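Local coordinates for protein 3-hydroxyisobutyryl-CoA hydrolase (Mycobacterium thermoresistibile, PDB 4HDT) that probably hydrolyses 3-hydroxyisobutyryl-CoA (3-hydroxy-2-methylpropanoyl-CoA) to the free hydroxy acid and coenzyme A, and belongs to the crotonase-like family, at residues A[21-26]-A[58-63]; A[93-98]-A[148-153]. All coordinates share one frame; numbering follows the deposited sequence.

Contact 1: A[21-26]-A[58-63]; sequences LLTLNR and LLTGAG
Leu22 and Leu24 exchange backbone hydrogen bonds with Leu58, Thr60 and Ala62, and so pair the two strands in parallel, residue beside residue, each of the two leucines giving an N-H and taking one on its O. Leu22 N donates to Leu58 O over 3.0 Å, and Thr60 N returns a bond to Leu22 O. Leu24 N then donates to Thr60 O, and Ala62 N, one residue past the end of its strand, closes the series on Leu24 O at 2.8 Å. Between these bonds, CA-H...O contacts join Leu59 CA to Leu22 O and Thr23 CA to Thr60 O.

The side chain of Thr23 can be followed outward. Its CB lies 3.8 Å from Thr60 OG1. One branch, OG1, is turned anti to its own carbonyl carbon (chi1 -51°) and binds a water 3.2 Å away. That water also bonds to Thr60 OG1 and donates to Leu58 O, so a single molecule ties together both threonines and one strand carbonyl. The other branch, the methyl CG2, ends the chain 3.6 Å from Thr60 OG1 and 3.9 Å from Ala62 N. On the same face, Leu21 CD2 lies across the side chain of Leu58, 3.6 Å from its CD2 and also near its CB.

The face of Leu22, Leu24 and Leu59 is wholly apolar. Leu59 CD1 rests against Leu22 CB and, at 4.0 Å, against Leu24 CG. Helix 35-49 packs on this side: Met41 touches both Leu24 and Leu59, while Trp48 touches Leu22. Beyond the strands, Asn25 OD1 lies against the methyl of Ala62, and Asn25 ND2 bonds to Glu9 O.

Strand 19-24, helix 35-49 and strand 56-61 thus form a beta-alpha-beta unit, with neighbouring parallel strands and a helix over one face, within the crotonase-like fold of this enzyme.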
# COMPACT_ATOMS: atom_id res chain seq x y z
N LEU A 21 -19.37 -9.66 3.11
CA LEU A 21 -18.15 -9.98 3.86
C LEU A 21 -17.13 -10.58 2.91
O LEU A 21 -17.41 -11.57 2.20
CB LEU A 21 -18.47 -10.97 4.99
CG LEU A 21 -19.60 -10.54 5.90
CD1 LEU A 21 -20.08 -11.73 6.73
CD2 LEU A 21 -19.16 -9.38 6.77
N LEU A 22 -15.96 -9.98 2.88
CA LEU A 22 -14.82 -10.49 2.14
C LEU A 22 -13.75 -10.77 3.17
O LEU A 22 -13.24 -9.84 3.77
CB LEU A 22 -14.34 -9.46 1.11
CG LEU A 22 -15.36 -9.16 0.01
CD1 LEU A 22 -14.88 -7.98 -0.82
CD2 LEU A 22 -15.55 -10.41 -0.84
N THR A 23 -13.38 -12.04 3.34
CA THR A 23 -12.34 -12.39 4.29
C THR A 23 -11.17 -13.02 3.54
O THR A 23 -11.26 -14.10 2.98
CB THR A 23 -12.86 -13.33 5.40
OG1 THR A 23 -14.03 -12.77 5.96
CG2 THR A 23 -11.80 -13.61 6.50
N LEU A 24 -10.05 -12.30 3.51
CA LEU A 24 -8.85 -12.81 2.87
C LEU A 24 -8.41 -14.06 3.66
O LEU A 24 -8.46 -14.04 4.88
CB LEU A 24 -7.73 -11.79 2.94
CG LEU A 24 -8.07 -10.47 2.29
CD1 LEU A 24 -6.88 -9.57 2.39
CD2 LEU A 24 -8.49 -10.64 0.83
N ASN A 25 -8.06 -15.15 2.97
CA ASN A 25 -7.94 -16.45 3.66
C ASN A 25 -6.76 -17.27 3.17
O ASN A 25 -6.92 -18.41 2.72
CB ASN A 25 -9.26 -17.23 3.55
CG ASN A 25 -9.27 -18.50 4.37
OD1 ASN A 25 -8.75 -18.53 5.51
ND2 ASN A 25 -9.82 -19.56 3.80
N ARG A 26 -5.57 -16.72 3.31
CA ARG A 26 -4.33 -17.48 3.21
C ARG A 26 -3.50 -17.16 4.47
O ARG A 26 -2.44 -16.54 4.40
CB ARG A 26 -3.58 -17.12 1.94
CG ARG A 26 -4.43 -17.24 0.68
CD ARG A 26 -3.63 -17.51 -0.58
NE ARG A 26 -2.47 -16.68 -0.71
CZ ARG A 26 -1.36 -16.99 -1.35
NH1 ARG A 26 -0.38 -16.10 -1.39
NH2 ARG A 26 -1.24 -18.15 -2.01
N LEU A 58 -17.51 -5.37 4.11
CA LEU A 58 -16.52 -5.41 5.20
C LEU A 58 -15.41 -6.35 4.80
O LEU A 58 -15.65 -7.53 4.50
CB LEU A 58 -17.20 -5.91 6.46
CG LEU A 58 -16.34 -6.32 7.65
CD1 LEU A 58 -15.83 -5.08 8.30
CD2 LEU A 58 -17.13 -7.16 8.66
N LEU A 59 -14.20 -5.82 4.79
CA LEU A 59 -12.99 -6.57 4.42
C LEU A 59 -12.23 -6.87 5.69
O LEU A 59 -11.88 -5.95 6.46
CB LEU A 59 -12.11 -5.76 3.48
CG LEU A 59 -10.75 -6.40 3.14
CD1 LEU A 59 -10.90 -7.68 2.30
CD2 LEU A 59 -9.76 -5.43 2.51
N THR A 60 -11.97 -8.16 5.91
CA THR A 60 -11.10 -8.60 7.01
C THR A 60 -10.14 -9.68 6.49
O THR A 60 -10.23 -10.11 5.35
CB THR A 60 -11.89 -9.18 8.21
OG1 THR A 60 -12.54 -10.40 7.83
CG2 THR A 60 -12.91 -8.27 8.70
N GLY A 61 -9.19 -10.06 7.32
CA GLY A 61 -8.26 -11.16 7.04
C GLY A 61 -8.32 -12.25 8.08
O GLY A 61 -8.56 -12.00 9.27
N ALA A 62 -8.10 -13.50 7.64
CA ALA A 62 -8.16 -14.62 8.56
C ALA A 62 -6.90 -14.62 9.42
O ALA A 62 -5.91 -14.03 9.04
CB ALA A 62 -8.27 -15.91 7.78
N GLY A 63 -6.97 -15.31 10.55
CA GLY A 63 -5.83 -15.41 11.45
C GLY A 63 -5.70 -14.18 12.34
O GLY A 63 -6.65 -13.41 12.55
O HOH W 1 -15.11 -9.82 6.44

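Contact 2: A[93-98]-A[148-153]; sequences DEYRLN and IPDVGG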
# COMPACT_ATOMS: atom_id res chain seq x y z
N ASP A 93 -5.70 -5.89 -13.23
CA ASP A 93 -6.88 -6.22 -12.47
C ASP A 93 -6.83 -5.65 -11.04
O ASP A 93 -7.83 -5.17 -10.51
CB ASP A 93 -7.08 -7.74 -12.42
CG ASP A 93 -7.52 -8.32 -13.76
OD1 ASP A 93 -8.16 -7.60 -14.60
OD2 ASP A 93 -7.27 -9.54 -14.00
N GLU A 94 -5.64 -5.67 -10.43
CA GLU A 94 -5.51 -5.18 -9.07
C GLU A 94 -5.74 -3.68 -8.99
O GLU A 94 -6.46 -3.22 -8.11
CB GLU A 94 -4.13 -5.51 -8.50
CG GLU A 94 -3.95 -5.11 -7.03
CD GLU A 94 -2.55 -5.36 -6.54
OE1 GLU A 94 -1.62 -5.12 -7.35
OE2 GLU A 94 -2.35 -5.77 -5.38
N TYR A 95 -5.16 -2.95 -9.91
CA TYR A 95 -5.28 -1.49 -9.87
C TYR A 95 -6.70 -1.07 -10.23
O TYR A 95 -7.24 -0.12 -9.67
CB TYR A 95 -4.26 -0.75 -10.74
CG TYR A 95 -2.78 -1.00 -10.40
CD1 TYR A 95 -2.38 -1.79 -9.33
CD2 TYR A 95 -1.80 -0.46 -11.19
CE1 TYR A 95 -1.04 -2.05 -9.07
CE2 TYR A 95 -0.45 -0.70 -10.94
CZ TYR A 95 -0.07 -1.51 -9.91
OH TYR A 95 1.28 -1.75 -9.77
N ARG A 96 -7.36 -1.78 -11.12
CA ARG A 96 -8.77 -1.54 -11.33
C ARG A 96 -9.63 -1.79 -10.07
O ARG A 96 -10.55 -1.02 -9.77
CB ARG A 96 -9.26 -2.38 -12.53
CG ARG A 96 -8.82 -1.77 -13.88
CD ARG A 96 -8.87 -2.77 -15.06
NE ARG A 96 -10.16 -3.38 -15.24
CZ ARG A 96 -11.13 -2.91 -16.03
NH1 ARG A 96 -10.97 -1.77 -16.71
NH2 ARG A 96 -12.30 -3.55 -16.13
N LEU A 97 -9.30 -2.83 -9.32
CA LEU A 97 -9.95 -3.09 -8.06
C LEU A 97 -9.68 -1.96 -7.07
O LEU A 97 -10.61 -1.49 -6.39
CB LEU A 97 -9.48 -4.43 -7.47
CG LEU A 97 -9.86 -4.73 -5.99
CD1 LEU A 97 -11.35 -4.82 -5.80
CD2 LEU A 97 -9.17 -6.01 -5.48
N ASN A 98 -8.42 -1.54 -6.96
CA ASN A 98 -8.06 -0.42 -6.04
C ASN A 98 -8.91 0.83 -6.33
O ASN A 98 -9.48 1.45 -5.42
CB ASN A 98 -6.55 -0.06 -6.13
CG ASN A 98 -5.60 -1.23 -5.87
OD1 ASN A 98 -4.56 -1.36 -6.56
ND2 ASN A 98 -5.89 -2.04 -4.87
N ILE A 148 8.55 -0.03 -6.57
CA ILE A 148 8.06 1.31 -6.24
C ILE A 148 6.65 1.14 -5.69
O ILE A 148 5.87 0.37 -6.27
CB ILE A 148 8.10 2.23 -7.48
CG1 ILE A 148 9.55 2.41 -8.02
CG2 ILE A 148 7.46 3.57 -7.19
CD1 ILE A 148 10.05 1.36 -8.97
N PRO A 149 6.28 1.89 -4.63
CA PRO A 149 4.93 1.79 -4.08
C PRO A 149 3.87 1.92 -5.17
O PRO A 149 3.91 2.89 -5.96
CB PRO A 149 4.84 2.94 -3.07
CG PRO A 149 6.28 3.09 -2.61
CD PRO A 149 7.14 2.77 -3.80
N ASP A 150 2.98 0.97 -5.20
CA ASP A 150 1.89 0.93 -6.18
C ASP A 150 0.56 0.84 -5.47
O ASP A 150 0.40 1.36 -4.42
CB ASP A 150 2.15 -0.22 -7.17
CG ASP A 150 2.09 -1.63 -6.55
OD1 ASP A 150 2.25 -1.75 -5.29
OD2 ASP A 150 1.88 -2.60 -7.37
N VAL A 151 -0.42 0.22 -6.10
CA VAL A 151 -1.77 0.03 -5.60
C VAL A 151 -2.43 1.32 -5.07
O VAL A 151 -3.26 1.28 -4.19
CB VAL A 151 -1.87 -1.18 -4.63
CG1 VAL A 151 -1.46 -2.48 -5.35
CG2 VAL A 151 -1.05 -0.99 -3.37
N GLY A 152 -2.09 2.44 -5.72
CA GLY A 152 -2.60 3.72 -5.32
C GLY A 152 -1.89 4.27 -4.12
O GLY A 152 -2.33 5.29 -3.58
N GLY A 153 -0.80 3.66 -3.71
CA GLY A 153 -0.01 4.15 -2.60
C GLY A 153 0.59 5.52 -2.86
O GLY A 153 0.75 6.30 -1.94
O HOH W 2 0.91 -4.91 -6.71
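Tyr95 and Asp150 make the single direct hydrogen bond of this buried meeting between a helix and a loop. The phenol OH donates to Asp150 OD2 over 2.6 Å; OD2 receives it on its anti lone pair, the one turned away from OD1. OD2 lies at the ring edge, in its plane, while the carboxylate stands 83° to the ring. A water donates to both Asp150 OD2 and Glu94 OE1, at 2.6 Å each, and so bridges two carboxylates whose facing oxygens are 4.3 Å apart.

Val151 lies beside this polar group. Its CG1 methyl sits over the flat face of the Glu94 carboxylate, 3.3 Å from CD, and also touches Tyr95 CE1. Asn98, one turn along the helix from Glu94, brings OD1 to 3.3 Å from both CA and CB of Val151.

Glu94 reaches the loop because its chain is extended, with CG anti to the backbone N (chi1 -176°). On the loop side, a type I' turn from Asp150 to Gly153 holds the backbone, closed by Gly153 N on Asp150 O. Further out, Gly152 N bonds to Glu292 and Tyr95 OH to Ser296, both on helix 285-299, while Val151 O accepts a bond from His126.

Asp150 OD2 thus takes two donors, the Tyr95 hydroxyl and the water, while the water spends both its hydrogens on the two carboxylates; together these bonds fix the Asp150 carboxylate against the helix.

How the contacts relate
Contact 2 lies deep in the chain, its centre about 8 Å from the chain's centre, whereas contact 1 is only partly buried, about 17 Å out. They share no segment and do not touch; their nearest atoms are about 7 Å apart. Helix 35-49 links their surroundings: it packs on the strands of contact 1 and, through Met41 and Leu45, on Leu97 of the helix that contact 2 uses. Repeated main-chain bonds join the strands of contact 1, with leucines on both faces and threonines on one. Contact 2 instead joins a helix to a turn through side chains. Each includes one bridging water, between hydroxyls and a carbonyl in the first and between carboxylates in the second.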